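Local structure of maltose/maltodextrin-binding protein (Thermus thermophilus, 2GH9) at residues E113-I118 with P156-G161; F149-G154 with M229-P234; W262-G267 with S326-L331; F163-A168 with F252-G257. The protein binds maltotriose and, as a periplasmic solute-binding protein, probably hands maltodextrins to a membrane importer. All blocks are in the same frame, centred on the assembly; numbering follows the deposited sequence.

Contact 1 of 4, residues E113-I118 with P156-G161; sequences ESVALI and PYFNFG. With GLC (alpha-D-glucopyranose), chain B; GLC (alpha-D-glucopyranose), chain C.
Tyr157 touches Val115 obliquely through CE2, while the rest of the side chain lies against the bound sugar. Its CG stands anti to the backbone N (chi1 175°), and the CB at the root of the group is 3.2 Å from O5 of the chain C glucose. The ring then passes from one sugar to the next: CD1 adjoins C1 of the chain C residue, CD2 lies near C6 of the chain B residue, and C4 of the chain B glucose lies 3.8 Å above the ring plane, over its centre. Such sugar-on-aromatic packing is familiar in maltose-binding proteins. Further out, Tyr157 CE2 is 3.9 Å from Val115 CG1. The same methyl makes a CH-pi contact over a face of Phe158, 4.2 Å from the ring centroid, so one branch of the valine packs against both aromatics. At the tip, Tyr157 OH is 2.6 Å from a water, which donates to Glu113 OE2 at 2.8 Å and also bonds O3 of the chain B glucose. Glu113 OE2 accepts a second, direct bond from O2 of that glucose at 2.7 Å, and its OE1 forms a salt bridge with Arg305. The pocket wall thus joins helix 156-166 to the loop leading into strand 116-120; Leu231 of strand 227-232 backs Val115, and Trp345 and Trp348 of helix 341-357 lie against Pro156.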
loop_
_atom_site.group_PDB
_atom_site.type_symbol
_atom_site.label_atom_id
_atom_site.label_comp_id
_atom_site.label_asym_id
_atom_site.label_seq_id
_atom_site.Cartn_x
_atom_site.Cartn_y
_atom_site.Cartn_z
ATOM N N GLU A 113 1.222 -6.077 -2.288
ATOM C CA GLU A 113 1.659 -4.900 -3.004
ATOM C C GLU A 113 2.770 -4.207 -2.245
ATOM O O GLU A 113 2.905 -4.357 -1.046
ATOM C CB GLU A 113 0.494 -3.930 -3.138
ATOM C CG GLU A 113 -0.080 -3.480 -1.784
ATOM C CD GLU A 113 -1.390 -2.760 -1.904
ATOM O OE1 GLU A 113 -1.974 -2.843 -2.986
ATOM O OE2 GLU A 113 -1.829 -2.086 -0.927
ATOM N N SER A 114 3.531 -3.402 -2.971
ATOM C CA SER A 114 4.502 -2.503 -2.365
ATOM C C SER A 114 4.789 -1.424 -3.375
ATOM O O SER A 114 4.524 -1.596 -4.565
ATOM C CB SER A 114 5.801 -3.256 -2.007
ATOM O OG SER A 114 6.651 -3.388 -3.135
ATOM N N VAL A 115 5.350 -0.309 -2.924
ATOM C CA VAL A 115 5.931 0.628 -3.870
ATOM C C VAL A 115 7.229 0.077 -4.446
ATOM O O VAL A 115 7.872 -0.833 -3.898
ATOM C CB VAL A 115 6.162 2.070 -3.264
ATOM C CG1 VAL A 115 4.818 2.680 -2.871
ATOM C CG2 VAL A 115 7.176 2.049 -2.092
ATOM N N ALA A 116 7.581 0.631 -5.598
ATOM C CA ALA A 116 8.795 0.287 -6.317
ATOM C C ALA A 116 9.117 1.411 -7.320
ATOM O O ALA A 116 8.303 2.302 -7.575
ATOM C CB ALA A 116 8.628 -1.018 -7.068
ATOM N N LEU A 117 10.307 1.322 -7.893
ATOM C CA LEU A 117 10.720 2.195 -8.961
ATOM C C LEU A 117 10.072 1.670 -10.243
ATOM O O LEU A 117 10.449 0.614 -10.763
ATOM C CB LEU A 117 12.249 2.231 -9.079
ATOM C CG LEU A 117 12.748 3.093 -10.247
ATOM C CD1 LEU A 117 12.429 4.551 -9.951
ATOM C CD2 LEU A 117 14.217 2.868 -10.494
ATOM N N ILE A 118 9.071 2.410 -10.715
ATOM C CA ILE A 118 8.400 2.105 -11.957
ATOM C C ILE A 118 8.911 3.123 -12.987
ATOM O O ILE A 118 8.787 4.335 -12.809
ATOM C CB ILE A 118 6.881 2.143 -11.819
ATOM C CG1 ILE A 118 6.435 1.343 -10.583
ATOM C CG2 ILE A 118 6.202 1.587 -13.104
ATOM C CD1 ILE A 118 4.899 1.442 -10.283
ATOM N N PRO A 156 3.846 9.325 4.291
ATOM C CA PRO A 156 4.734 8.505 5.158
ATOM C C PRO A 156 4.958 7.034 4.703
ATOM O O PRO A 156 6.098 6.519 4.723
ATOM C CB PRO A 156 4.039 8.560 6.532
ATOM C CG PRO A 156 2.655 8.966 6.271
ATOM C CD PRO A 156 2.604 9.725 4.982
ATOM N N TYR A 157 3.880 6.379 4.287
ATOM C CA TYR A 157 3.967 5.066 3.594
ATOM C C TYR A 157 4.947 5.048 2.398
ATOM O O TYR A 157 5.796 4.171 2.296
ATOM C CB TYR A 157 2.568 4.662 3.126
ATOM C CG TYR A 157 2.475 3.401 2.293
ATOM C CD1 TYR A 157 2.277 2.185 2.894
ATOM C CD2 TYR A 157 2.535 3.456 0.894
ATOM C CE1 TYR A 157 2.153 1.033 2.157
ATOM C CE2 TYR A 157 2.437 2.321 0.140
ATOM C CZ TYR A 157 2.230 1.089 0.780
ATOM O OH TYR A 157 2.115 -0.088 0.073
ATOM N N PHE A 158 4.841 6.014 1.493
ATOM C CA PHE A 158 5.727 6.045 0.307
ATOM C C PHE A 158 7.204 6.210 0.681
ATOM O O PHE A 158 8.102 5.654 0.032
ATOM C CB PHE A 158 5.292 7.174 -0.634
ATOM C CG PHE A 158 4.158 6.808 -1.532
ATOM C CD1 PHE A 158 4.390 6.531 -2.871
ATOM C CD2 PHE A 158 2.870 6.741 -1.054
ATOM C CE1 PHE A 158 3.352 6.199 -3.700
ATOM C CE2 PHE A 158 1.831 6.391 -1.883
ATOM C CZ PHE A 158 2.070 6.144 -3.212
ATOM N N ASN A 159 7.439 6.959 1.756
ATOM C CA ASN A 159 8.781 7.248 2.260
ATOM C C ASN A 159 9.381 6.222 3.216
ATOM O O ASN A 159 10.568 6.313 3.518
ATOM C CB ASN A 159 8.789 8.617 2.949
ATOM C CG ASN A 159 8.790 9.740 1.967
ATOM O OD1 ASN A 159 9.743 9.893 1.212
ATOM N ND2 ASN A 159 7.715 10.504 1.929
ATOM N N PHE A 160 8.589 5.257 3.700
ATOM C CA PHE A 160 9.116 4.289 4.648
ATOM C C PHE A 160 10.420 3.638 4.177
ATOM O O PHE A 160 11.330 3.452 4.974
ATOM C CB PHE A 160 8.108 3.207 5.050
ATOM C CG PHE A 160 8.737 2.118 5.875
ATOM C CD1 PHE A 160 9.159 2.381 7.174
ATOM C CD2 PHE A 160 8.984 0.862 5.334
ATOM C CE1 PHE A 160 9.765 1.399 7.927
ATOM C CE2 PHE A 160 9.615 -0.116 6.089
ATOM C CZ PHE A 160 10.005 0.158 7.388
ATOM N N GLY A 161 10.533 3.313 2.888
ATOM C CA GLY A 161 11.729 2.659 2.377
ATOM C C GLY A 161 13.020 3.404 2.652
ATOM O O GLY A 161 14.059 2.794 2.893
HETATM C C1 GLC B . -1.792 2.781 -1.558
HETATM C C2 GLC B . -1.665 1.531 -0.707
HETATM C C3 GLC B . -2.089 1.854 0.744
HETATM C C4 GLC B . -1.373 3.067 1.317
HETATM C C5 GLC B . -1.477 4.245 0.352
HETATM C C6 GLC B . -0.625 5.424 0.835
HETATM O O2 GLC B . -2.519 0.506 -1.222
HETATM O O3 GLC B . -1.883 0.729 1.571
HETATM O O4 GLC B . -1.945 3.415 2.594
HETATM O O5 GLC B . -1.047 3.857 -0.973
HETATM O O6 GLC B . -1.132 6.680 0.374
HETATM C C1 GLC C . -1.054 3.219 3.686
HETATM C C2 GLC C . -1.887 2.595 4.791
HETATM C C3 GLC C . -2.929 3.583 5.291
HETATM C C4 GLC C . -2.240 4.882 5.687
HETATM C C5 GLC C . -1.378 5.456 4.552
HETATM C C6 GLC C . -0.568 6.694 4.964
HETATM O O2 GLC C . -2.528 1.395 4.318
HETATM O O3 GLC C . -3.622 3.033 6.407
HETATM O O4 GLC C . -3.252 5.810 6.074
HETATM O O5 GLC C . -0.452 4.460 4.110
HETATM O O6 GLC C . -0.188 7.417 3.787
HETATM O O HOH W 1 0.002 -1.185 1.012
#

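Contact 2 of 4, residues F149-G154 with M229-P234; sequences FLYNIG and MILNGP
Leu150 and Met229 share the one direct hydrogen bond between these segments: Leu150 N donates to Met229 O at 3.2 Å, with 160° at the hydrogen. Two CA-H...O contacts accompany it, Phe149 CA to Met229 O at 3.4 Å and Ile230 CA to Leu150 O at 3.3 Å. The strands run parallel, but their pairing is loose. Beyond it a water takes over, accepting from Asn152 N at 2.9 Å and donating to Leu231 O at 2.7 Å; Asn152 is the centre of an inverse gamma turn just past the paired residues.

Apolar contacts gather on Leu231. Phe149 CE1 approaches Leu231 CB at 4.0 Å, and Tyr151 CD2 meets Leu231 CD2 at 3.7 Å, the leucine lying side by side with each aromatic chain and pointing the same way. Tyr151 CG, set between its backbone N and carbonyl carbon (chi1 84°), comes within 4.1 Å of Leu231 CB, and the hydroxyl bonds Asn159 of helix 156-166.

Strand 149-150 is an outermost strand of a four-stranded mixed sheet, beside strand 227-232. Leu150 O and Leu231 N are buried without a polar partner in the model, consistent with a sheet edge held largely by apolar packing.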
loop_
_atom_site.group_PDB
_atom_site.type_symbol
_atom_site.label_atom_id
_atom_site.label_comp_id
_atom_site.label_asym_id
_atom_site.label_seq_id
_atom_site.Cartn_x
_atom_site.Cartn_y
_atom_site.Cartn_z
ATOM N N PHE A 149 11.985 12.289 -12.234
ATOM C CA PHE A 149 11.474 11.575 -11.072
ATOM C C PHE A 149 10.491 12.376 -10.227
ATOM O O PHE A 149 10.767 13.502 -9.795
ATOM C CB PHE A 149 12.617 11.086 -10.182
ATOM C CG PHE A 149 12.147 10.439 -8.922
ATOM C CD1 PHE A 149 11.463 9.221 -8.965
ATOM C CD2 PHE A 149 12.376 11.028 -7.687
ATOM C CE1 PHE A 149 11.016 8.637 -7.810
ATOM C CE2 PHE A 149 11.935 10.422 -6.523
ATOM C CZ PHE A 149 11.255 9.233 -6.593
ATOM N N LEU A 150 9.335 11.761 -9.967
ATOM C CA LEU A 150 8.316 12.342 -9.144
ATOM C C LEU A 150 7.684 11.244 -8.293
ATOM O O LEU A 150 7.663 10.085 -8.692
ATOM C CB LEU A 150 7.244 13.028 -9.997
ATOM C CG LEU A 150 7.622 14.312 -10.768
ATOM C CD1 LEU A 150 6.384 14.837 -11.553
ATOM C CD2 LEU A 150 8.163 15.359 -9.790
ATOM N N TYR A 151 7.187 11.635 -7.130
ATOM C CA TYR A 151 6.434 10.724 -6.252
ATOM C C TYR A 151 5.678 11.515 -5.185
ATOM O O TYR A 151 5.920 12.714 -5.000
ATOM C CB TYR A 151 7.361 9.648 -5.619
ATOM C CG TYR A 151 8.101 10.063 -4.361
ATOM C CD1 TYR A 151 9.088 11.040 -4.406
ATOM C CD2 TYR A 151 7.844 9.448 -3.131
ATOM C CE1 TYR A 151 9.764 11.429 -3.277
ATOM C CE2 TYR A 151 8.526 9.835 -1.974
ATOM C CZ TYR A 151 9.496 10.834 -2.071
ATOM O OH TYR A 151 10.208 11.251 -0.991
ATOM N N ASN A 152 4.777 10.831 -4.483
ATOM C CA ASN A 152 4.017 11.428 -3.387
ATOM C C ASN A 152 4.907 11.705 -2.173
ATOM O O ASN A 152 4.862 11.009 -1.173
ATOM C CB ASN A 152 2.819 10.528 -3.034
ATOM C CG ASN A 152 1.805 11.210 -2.163
ATOM O OD1 ASN A 152 1.926 12.399 -1.826
ATOM N ND2 ASN A 152 0.763 10.453 -1.786
ATOM N N ILE A 153 5.685 12.786 -2.269
ATOM C CA ILE A 153 6.757 13.092 -1.333
ATOM C C ILE A 153 6.334 13.316 0.116
ATOM O O ILE A 153 7.095 13.042 1.043
ATOM C CB ILE A 153 7.601 14.308 -1.890
ATOM C CG1 ILE A 153 8.842 14.587 -1.050
ATOM C CG2 ILE A 153 6.749 15.565 -2.035
ATOM C CD1 ILE A 153 9.892 15.398 -1.817
ATOM N N GLY A 154 5.125 13.827 0.322
ATOM C CA GLY A 154 4.642 14.065 1.656
ATOM C C GLY A 154 4.104 12.848 2.371
ATOM O O GLY A 154 3.892 12.901 3.557
ATOM N N MET A 229 10.426 8.339 -14.301
ATOM C CA MET A 229 10.434 7.423 -13.159
ATOM C C MET A 229 9.460 7.887 -12.076
ATOM O O MET A 229 9.350 9.076 -11.778
ATOM C CB MET A 229 11.856 7.306 -12.586
ATOM C CG MET A 229 12.802 6.538 -13.481
ATOM S SD MET A 229 14.566 6.516 -13.085
ATOM C CE MET A 229 15.043 8.205 -13.500
ATOM N N ILE A 230 8.741 6.929 -11.494
ATOM C CA ILE A 230 7.883 7.188 -10.351
ATOM C C ILE A 230 8.137 6.133 -9.264
ATOM O O ILE A 230 8.484 5.012 -9.555
ATOM C CB ILE A 230 6.381 7.186 -10.774
ATOM C CG1 ILE A 230 5.498 7.831 -9.706
ATOM C CG2 ILE A 230 5.921 5.764 -11.157
ATOM C CD1 ILE A 230 3.985 7.911 -10.097
ATOM N N LEU A 231 7.969 6.525 -8.021
ATOM C CA LEU A 231 7.905 5.605 -6.908
ATOM C C LEU A 231 6.404 5.391 -6.664
ATOM O O LEU A 231 5.706 6.290 -6.186
ATOM C CB LEU A 231 8.597 6.192 -5.681
ATOM C CG LEU A 231 8.677 5.304 -4.440
ATOM C CD1 LEU A 231 9.455 3.985 -4.677
ATOM C CD2 LEU A 231 9.266 6.068 -3.267
ATOM N N ASN A 232 5.912 4.213 -7.040
ATOM C CA ASN A 232 4.497 3.862 -6.879
ATOM C C ASN A 232 4.329 2.326 -6.854
ATOM O O ASN A 232 5.271 1.590 -7.108
ATOM C CB ASN A 232 3.685 4.479 -8.025
ATOM C CG ASN A 232 2.229 4.717 -7.659
ATOM O OD1 ASN A 232 1.803 4.484 -6.519
ATOM N ND2 ASN A 232 1.460 5.234 -8.622
ATOM N N GLY A 233 3.116 1.874 -6.562
ATOM C CA GLY A 233 2.820 0.472 -6.421
ATOM C C GLY A 233 1.869 -0.080 -7.465
ATOM O O GLY A 233 1.354 0.660 -8.322
ATOM N N PRO A 234 1.614 -1.391 -7.379
ATOM C CA PRO A 234 0.918 -2.115 -8.448
ATOM C C PRO A 234 -0.554 -1.706 -8.638
ATOM O O PRO A 234 -1.128 -1.983 -9.685
ATOM C CB PRO A 234 1.059 -3.588 -8.023
ATOM C CG PRO A 234 1.286 -3.547 -6.575
ATOM C CD PRO A 234 2.024 -2.291 -6.289
HETATM O O HOH W 2 4.147 8.499 -6.102
#

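Contact 3 of 4, residues W262-G267 with S326-L331; sequences WGPFLG and SKVFPL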
loop_
_atom_site.group_PDB
_atom_site.type_symbol
_atom_site.label_atom_id
_atom_site.label_comp_id
_atom_site.label_asym_id
_atom_site.label_seq_id
_atom_site.Cartn_x
_atom_site.Cartn_y
_atom_site.Cartn_z
ATOM N N TRP A 262 17.488 0.121 0.694
ATOM C CA TRP A 262 16.100 0.507 0.559
ATOM C C TRP A 262 15.196 -0.746 0.673
ATOM O O TRP A 262 15.488 -1.778 0.084
ATOM C CB TRP A 262 15.854 1.209 -0.762
ATOM C CG TRP A 262 14.395 1.527 -1.019
ATOM C CD1 TRP A 262 13.721 2.647 -0.623
ATOM C CD2 TRP A 262 13.454 0.752 -1.785
ATOM N NE1 TRP A 262 12.427 2.599 -1.049
ATOM C CE2 TRP A 262 12.225 1.445 -1.755
ATOM C CE3 TRP A 262 13.519 -0.483 -2.455
ATOM C CZ2 TRP A 262 11.078 0.968 -2.403
ATOM C CZ3 TRP A 262 12.358 -0.972 -3.084
ATOM C CH2 TRP A 262 11.170 -0.241 -3.065
ATOM N N GLY A 263 14.105 -0.629 1.422
ATOM C CA GLY A 263 13.085 -1.678 1.481
ATOM C C GLY A 263 11.733 -1.088 1.845
ATOM O O GLY A 263 11.603 -0.429 2.886
ATOM N N PRO A 264 10.711 -1.336 1.019
ATOM C CA PRO A 264 9.384 -0.744 1.256
ATOM C C PRO A 264 8.519 -1.541 2.240
ATOM O O PRO A 264 8.845 -2.679 2.538
ATOM C CB PRO A 264 8.745 -0.809 -0.140
ATOM C CG PRO A 264 9.294 -2.126 -0.692
ATOM C CD PRO A 264 10.720 -2.193 -0.190
ATOM N N PHE A 265 7.409 -0.946 2.695
ATOM C CA PHE A 265 6.328 -1.704 3.309
ATOM C C PHE A 265 5.734 -2.713 2.320
ATOM O O PHE A 265 5.579 -2.421 1.138
ATOM C CB PHE A 265 5.176 -0.797 3.768
ATOM C CG PHE A 265 5.409 -0.063 5.069
ATOM C CD1 PHE A 265 5.810 -0.741 6.214
ATOM C CD2 PHE A 265 5.133 1.300 5.159
ATOM C CE1 PHE A 265 5.964 -0.077 7.428
ATOM C CE2 PHE A 265 5.275 1.978 6.379
ATOM C CZ PHE A 265 5.702 1.282 7.513
ATOM N N LEU A 266 5.411 -3.897 2.826
ATOM C CA LEU A 266 4.564 -4.854 2.144
ATOM C C LEU A 266 3.175 -4.636 2.705
ATOM O O LEU A 266 2.990 -4.456 3.919
ATOM C CB LEU A 266 5.055 -6.297 2.350
ATOM C CG LEU A 266 6.531 -6.507 1.973
ATOM C CD1 LEU A 266 7.058 -7.875 2.397
ATOM C CD2 LEU A 266 6.767 -6.298 0.475
ATOM N N GLY A 267 2.215 -4.545 1.806
ATOM C CA GLY A 267 0.837 -4.347 2.176
ATOM C C GLY A 267 0.073 -5.527 1.646
ATOM O O GLY A 267 0.354 -5.997 0.557
ATOM N N SER A 326 8.437 -9.731 -7.381
ATOM C CA SER A 326 9.107 -10.822 -6.657
ATOM C C SER A 326 10.550 -10.482 -6.272
ATOM O O SER A 326 11.126 -11.081 -5.366
ATOM C CB SER A 326 9.082 -12.139 -7.473
ATOM O OG SER A 326 10.223 -12.281 -8.328
ATOM N N LYS A 327 11.139 -9.513 -6.958
ATOM C CA LYS A 327 12.478 -9.083 -6.654
ATOM C C LYS A 327 12.464 -7.904 -5.678
ATOM O O LYS A 327 13.498 -7.545 -5.130
ATOM C CB LYS A 327 13.210 -8.741 -7.958
ATOM C CG LYS A 327 13.517 -10.001 -8.843
ATOM C CD LYS A 327 14.638 -10.853 -8.206
ATOM C CE LYS A 327 14.637 -12.360 -8.654
ATOM N NZ LYS A 327 13.627 -13.217 -7.947
ATOM N N VAL A 328 11.287 -7.316 -5.465
ATOM C CA VAL A 328 11.122 -6.179 -4.566
ATOM C C VAL A 328 10.597 -6.633 -3.207
ATOM O O VAL A 328 11.094 -6.183 -2.174
ATOM C CB VAL A 328 10.194 -5.083 -5.186
ATOM C CG1 VAL A 328 9.892 -3.986 -4.162
ATOM C CG2 VAL A 328 10.799 -4.502 -6.445
ATOM N N PHE A 329 9.615 -7.540 -3.184
ATOM C CA PHE A 329 9.008 -7.930 -1.901
ATOM C C PHE A 329 9.976 -8.426 -0.839
ATOM O O PHE A 329 9.814 -8.103 0.327
ATOM C CB PHE A 329 7.885 -8.971 -2.073
ATOM C CG PHE A 329 6.631 -8.440 -2.754
ATOM C CD1 PHE A 329 6.416 -7.075 -2.960
ATOM C CD2 PHE A 329 5.653 -9.331 -3.165
ATOM C CE1 PHE A 329 5.261 -6.628 -3.579
ATOM C CE2 PHE A 329 4.506 -8.895 -3.793
ATOM C CZ PHE A 329 4.296 -7.535 -3.985
ATOM N N PRO A 330 10.978 -9.228 -1.222
ATOM C CA PRO A 330 11.933 -9.687 -0.200
ATOM C C PRO A 330 12.775 -8.601 0.462
ATOM O O PRO A 330 13.363 -8.855 1.514
ATOM C CB PRO A 330 12.840 -10.645 -0.976
ATOM C CG PRO A 330 12.012 -11.085 -2.126
ATOM C CD PRO A 330 11.274 -9.826 -2.532
ATOM N N LEU A 331 12.834 -7.418 -0.142
ATOM C CA LEU A 331 13.541 -6.284 0.466
ATOM C C LEU A 331 12.747 -5.599 1.591
ATOM O O LEU A 331 13.317 -4.889 2.424
ATOM C CB LEU A 331 13.873 -5.262 -0.603
ATOM C CG LEU A 331 14.594 -5.758 -1.846
ATOM C CD1 LEU A 331 14.755 -4.601 -2.811
ATOM C CD2 LEU A 331 15.938 -6.448 -1.518
HETATM O O HOH W 3 15.944 -4.189 2.453
#
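Leu331, Leu266 and Trp262 bury the largest areas here. Leu331 lies by the indole and backbone of Trp262: its CD1 is near the ring plane, at the edge, 4.3 Å from Trp262 CE3, and its CB is 3.9 Å from Trp262 O. Val328 CG1 comes to the same indole edge at CZ3 and also reaches Pro264 CG, 4.0 Å away. Pro264 in turn lays its CD over one face of the indole.

Around these contacts the chain of 326-331 turns in a short 3-10 segment, with Leu331 N bonded to Val328 O, before it enters strand 333-334 alongside strand 265-273. Gly267 of the latter also bonds Glu113 on strand 104-113. In maltose-binding proteins several chain segments cross between the two lobes at a hinge, and this contact probably lies close to it.

Leu266 packs against the beginning of the 3-10 turn. Its CG is anti to the carbonyl carbon (chi1 -54°), and chi2 (171°) carries CD1 to 3.5 Å from Phe329 O; CD2 is 3.5 Å from Phe329 CD1. Backbone atoms meet at the other end: Gly263 CA makes a CA-H...O contact of 3.4 Å with Leu331 O, and a water donates to Leu331 O at 2.7 Å and, weakly, to Trp262 O.

Contact 4 of 4, residues F163-A168 with F252-G257; sequences FKAFGA and FPVPPG. Unlike the reference sequence in segment 252-257: Val254 (reference Ala).
Phe166 holds its CG anti to the carbonyl carbon (chi1 -75°); its CB heads neither to nor from the proline-rich 252-257, but the end of the ring comes nearer. Pro255 CB approaches obliquely, 3.9 Å from Phe166 CE2. Pro256 O lies at the ring edge, close to its plane, 3.6 Å from Phe166 CZ. Next along the loop, Gly257 C is 3.6 Å from Phe166 CE1. The phenyl group therefore touches three successive residues of the loop, two of them through backbone atoms.

One residue earlier on the helix, Ala165 points its methyl toward the loop. Its CB packs against Pro255 CD at 3.6 Å, with CG1 of Val254, a residue that departs from the reference sequence, at 4.2 Å on the margin. Pro255 is thus pressed against both residues.

Helix 156-166 ends directly behind this pair in a Schellman motif: Gly167 has a positive phi of 138°, Ala168 N bonds Phe163 O at 3.0 Å, and Gly167 N makes a weak bond to Lys164 O. A water donates to Phe166 O at 3.3 Å and, weakly, to Gly257 O. Phe198 of helix 189-204 touches both Phe166 and Pro255. Between 163-168 and 252-257 the contact is therefore mainly apolar, with one water between carbonyls, while a direct backbone bond to the loop is made just beyond, from Ala165 to Asn260.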
loop_
_atom_site.group_PDB
_atom_site.type_symbol
_atom_site.label_atom_id
_atom_site.label_comp_id
_atom_site.label_asym_id
_atom_site.label_seq_id
_atom_site.Cartn_x
_atom_site.Cartn_y
_atom_site.Cartn_z
ATOM N N PHE A 163 13.256 5.405 5.321
ATOM C CA PHE A 163 13.404 5.216 6.766
ATOM C C PHE A 163 14.069 3.862 7.101
ATOM O O PHE A 163 14.944 3.793 7.970
ATOM C CB PHE A 163 12.062 5.398 7.505
ATOM C CG PHE A 163 11.681 6.844 7.747
ATOM C CD1 PHE A 163 11.753 7.400 9.028
ATOM C CD2 PHE A 163 11.208 7.633 6.708
ATOM C CE1 PHE A 163 11.374 8.728 9.264
ATOM C CE2 PHE A 163 10.833 8.971 6.932
ATOM C CZ PHE A 163 10.913 9.507 8.232
ATOM N N LYS A 164 13.675 2.816 6.378
ATOM C CA LYS A 164 14.291 1.489 6.473
ATOM C C LYS A 164 15.775 1.497 6.066
ATOM O O LYS A 164 16.630 1.000 6.814
ATOM C CB LYS A 164 13.495 0.469 5.640
ATOM C CG LYS A 164 13.992 -0.973 5.773
ATOM C CD LYS A 164 12.928 -1.977 5.353
ATOM C CE LYS A 164 13.358 -3.397 5.663
ATOM N NZ LYS A 164 13.503 -3.593 7.112
ATOM N N ALA A 165 16.091 2.091 4.922
ATOM C CA ALA A 165 17.482 2.241 4.512
ATOM C C ALA A 165 18.344 2.871 5.642
ATOM O O ALA A 165 19.417 2.365 5.979
ATOM C CB ALA A 165 17.586 3.065 3.228
ATOM N N PHE A 166 17.854 3.954 6.242
ATOM C CA PHE A 166 18.613 4.679 7.266
ATOM C C PHE A 166 18.597 4.034 8.659
ATOM O O PHE A 166 19.322 4.484 9.546
ATOM C CB PHE A 166 18.162 6.140 7.348
ATOM C CG PHE A 166 18.654 6.987 6.212
ATOM C CD1 PHE A 166 20.003 7.350 6.131
ATOM C CD2 PHE A 166 17.789 7.437 5.239
ATOM C CE1 PHE A 166 20.466 8.125 5.099
ATOM C CE2 PHE A 166 18.247 8.229 4.210
ATOM C CZ PHE A 166 19.607 8.565 4.139
ATOM N N GLY A 167 17.800 2.982 8.853
ATOM C CA GLY A 167 17.995 2.073 9.995
ATOM C C GLY A 167 16.773 1.582 10.745
ATOM O O GLY A 167 16.924 0.922 11.763
ATOM N N ALA A 168 15.571 1.930 10.283
ATOM C CA ALA A 168 14.321 1.467 10.912
ATOM C C ALA A 168 13.918 0.117 10.329
ATOM O O ALA A 168 13.601 0.039 9.157
ATOM C CB ALA A 168 13.185 2.503 10.696
ATOM N N PHE A 252 13.931 0.618 -5.693
ATOM C CA PHE A 252 14.400 1.976 -5.654
ATOM C C PHE A 252 15.844 1.936 -5.171
ATOM O O PHE A 252 16.166 1.115 -4.352
ATOM C CB PHE A 252 13.541 2.838 -4.744
ATOM C CG PHE A 252 13.748 4.308 -4.968
ATOM C CD1 PHE A 252 13.082 4.966 -6.008
ATOM C CD2 PHE A 252 14.662 5.001 -4.226
ATOM C CE1 PHE A 252 13.298 6.302 -6.245
ATOM C CE2 PHE A 252 14.877 6.350 -4.456
ATOM C CZ PHE A 252 14.206 6.994 -5.467
ATOM N N PRO A 253 16.726 2.779 -5.731
ATOM C CA PRO A 253 18.087 2.853 -5.199
ATOM C C PRO A 253 18.179 3.246 -3.725
ATOM O O PRO A 253 17.332 3.974 -3.202
ATOM C CB PRO A 253 18.783 3.901 -6.081
ATOM C CG PRO A 253 17.749 4.536 -6.901
ATOM C CD PRO A 253 16.559 3.614 -6.935
ATOM N N VAL A 254 19.215 2.739 -3.069
ATOM C CA VAL A 254 19.439 3.023 -1.676
ATOM C C VAL A 254 19.915 4.469 -1.592
ATOM O O VAL A 254 20.812 4.872 -2.348
ATOM C CB VAL A 254 20.461 2.038 -1.062
ATOM C CG1 VAL A 254 20.601 2.243 0.466
ATOM C CG2 VAL A 254 20.028 0.631 -1.353
ATOM N N PRO A 255 19.282 5.271 -0.705
ATOM C CA PRO A 255 19.691 6.680 -0.585
ATOM C C PRO A 255 21.150 6.782 -0.122
ATOM O O PRO A 255 21.639 5.885 0.579
ATOM C CB PRO A 255 18.752 7.247 0.482
ATOM C CG PRO A 255 17.661 6.257 0.657
ATOM C CD PRO A 255 18.171 4.929 0.205
ATOM N N PRO A 256 21.835 7.867 -0.505
ATOM C CA PRO A 256 23.214 8.069 -0.093
ATOM C C PRO A 256 23.299 8.320 1.425
ATOM O O PRO A 256 22.482 9.051 1.986
ATOM C CB PRO A 256 23.633 9.304 -0.892
ATOM C CG PRO A 256 22.352 10.051 -1.119
ATOM C CD PRO A 256 21.315 8.993 -1.303
ATOM N N GLY A 257 24.262 7.682 2.088
ATOM C CA GLY A 257 24.410 7.781 3.546
ATOM C C GLY A 257 23.679 6.719 4.371
ATOM O O GLY A 257 23.955 6.573 5.569
HETATM O O HOH W 4 22.127 5.123 7.969
#

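From the N terminus, contact 1 opens at 113-118, in the approach to strand 116-120, and closes on helix 156-166. Before it closes, contact 2 opens at 149-154, so the two cross; Tyr151 OH and Asn159 OD1 join them. Contact 4 opens at the far end of that helix and crosses contact 2, which closes at 229-234, before closing itself at 252-257. Contacts 1 and 4 follow in series, on one helix. Contact 3 comes last, and no segment of the others falls within its span. Contacts 1, 2 and 4 tie helix 156-166 and the four-stranded sheet together; contact 3 joins the lead-in and start of strand 265-273 to the loop after helix 320-326, and Gly267 bonds Glu113 of contact 1.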